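Local coordinates for protein ethanolamine kinase Pv091845 (Plasmodium vivax, PDB 2QG7) that probably phosphorylates ethanolamine, the first step in making phosphatidylethanolamine from ethanolamine, at residues D[376-379]-D[380-383]. Sequence-based numbering, arbitrary orientation.
Sequences CDWD and LTPS
Thr381 shows how a side chain can reinforce a turn: its hydroxyl reaches back to the carbonyl oxygen of Trp378, with OG1 2.6 Å from Trp378 O and lying almost straight out beyond the carbonyl (C=O...OG1 angle 162°). The same oxygen also takes Thr381 N, 3.3 Å from Trp378 O, but from above the carbonyl plane, so two donors of one residue grip it from different directions. With OG1 held between its own N and C (chi1 56°), the threonine's methyl falls anti to the carbonyl carbon and points at the indole, CG2 standing 4.0 Å from Trp378 CE3 and meeting the rim of the six-membered ring, close to level with it. Cys376 O sits 3.5 Å over one face of the Trp378 indole, displaced from the middle of the ring; His418 and Phe454 make edge-to-face contacts with the ring. The backbone here is a short 3-10 turn in the loop joining helix 360-369 to helix 384-395, and a nearly straight i to i+3 bond from Leu380 N to Asp377 O (3.0 Å) closes its first step. Asp377 is itself the centre of an inverse gamma turn. Leu380 extends alongside Asp377, its CD1 resting 3.8 Å from Asp377 CB, while the aspartate's OD2 forms a salt bridge with Arg190. Further along, Ser383 occupies the N-cap of helix 384-395, its OG accepting a weak hydrogen bond from Glu386 N.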
loop_
_atom_site.group_PDB
_atom_site.type_symbol
_atom_site.label_atom_id
_atom_site.label_comp_id
_atom_site.label_asym_id
_atom_site.label_seq_id
_atom_site.Cartn_x
_atom_site.Cartn_y
_atom_site.Cartn_z
ATOM N N CYS D 376 7.387 0.134 1.447
ATOM C CA CYS D 376 7.154 -1.039 2.309
ATOM C C CYS D 376 7.274 -2.387 1.595
ATOM O O CYS D 376 6.492 -3.312 1.791
ATOM C CB CYS D 376 5.840 -0.871 3.045
ATOM S SG CYS D 376 5.718 0.544 4.110
ATOM N N ASP D 377 8.277 -2.504 0.734
ATOM C CA ASP D 377 8.579 -3.780 0.097
ATOM C C ASP D 377 9.275 -4.719 1.083
ATOM O O ASP D 377 10.481 -4.749 1.126
ATOM C CB ASP D 377 9.427 -3.554 -1.134
ATOM C CG ASP D 377 8.700 -2.732 -2.194
ATOM O OD1 ASP D 377 7.555 -3.124 -2.552
ATOM O OD2 ASP D 377 9.249 -1.707 -2.680
ATOM N N TRP D 378 8.504 -5.466 1.875
ATOM C CA TRP D 378 9.011 -6.165 3.059
ATOM C C TRP D 378 9.991 -7.288 2.781
ATOM O O TRP D 378 10.717 -7.725 3.675
ATOM C CB TRP D 378 7.881 -6.684 3.917
ATOM C CG TRP D 378 6.987 -5.628 4.472
ATOM C CD1 TRP D 378 5.625 -5.622 4.441
ATOM C CD2 TRP D 378 7.376 -4.424 5.171
ATOM N NE1 TRP D 378 5.133 -4.497 5.081
ATOM C CE2 TRP D 378 6.185 -3.741 5.520
ATOM C CE3 TRP D 378 8.609 -3.860 5.529
ATOM C CZ2 TRP D 378 6.193 -2.529 6.203
ATOM C CZ3 TRP D 378 8.608 -2.669 6.191
ATOM C CH2 TRP D 378 7.412 -2.007 6.521
ATOM N N ASP D 379 10.028 -7.736 1.535
ATOM C CA ASP D 379 10.969 -8.774 1.114
ATOM C C ASP D 379 12.422 -8.245 0.995
ATOM O O ASP D 379 13.374 -9.014 0.812
ATOM C CB ASP D 379 10.493 -9.406 -0.208
ATOM C CG ASP D 379 10.260 -8.361 -1.322
ATOM O OD1 ASP D 379 9.595 -7.291 -1.077
ATOM O OD2 ASP D 379 10.718 -8.623 -2.464
ATOM N N LEU D 380 12.581 -6.927 1.099
ATOM C CA LEU D 380 13.883 -6.302 1.057
ATOM C C LEU D 380 14.526 -6.223 2.450
ATOM O O LEU D 380 15.686 -5.895 2.568
ATOM C CB LEU D 380 13.776 -4.913 0.411
ATOM C CG LEU D 380 13.335 -4.827 -1.068
ATOM C CD1 LEU D 380 13.170 -3.406 -1.514
ATOM C CD2 LEU D 380 14.358 -5.493 -1.963
ATOM N N THR D 381 13.765 -6.521 3.500
ATOM C CA THR D 381 14.307 -6.534 4.844
ATOM C C THR D 381 15.310 -7.698 4.967
ATOM O O THR D 381 15.129 -8.730 4.306
ATOM C CB THR D 381 13.202 -6.658 5.902
ATOM O OG1 THR D 381 12.437 -7.838 5.635
ATOM C CG2 THR D 381 12.308 -5.426 5.915
ATOM N N PRO D 382 16.391 -7.523 5.783
ATOM C CA PRO D 382 17.518 -8.512 5.743
ATOM C C PRO D 382 17.174 -9.982 6.123
ATOM O O PRO D 382 16.416 -10.222 7.084
ATOM C CB PRO D 382 18.549 -7.920 6.728
ATOM C CG PRO D 382 17.813 -7.014 7.597
ATOM C CD PRO D 382 16.650 -6.450 6.773
ATOM N N SER D 383 17.720 -10.941 5.333
ATOM C CA SER D 383 17.864 -12.348 5.819
ATOM C C SER D 383 18.789 -12.467 7.038
ATOM O O SER D 383 19.567 -11.554 7.325
ATOM C CB SER D 383 18.373 -13.286 4.718
ATOM O OG SER D 383 19.672 -12.912 4.303
#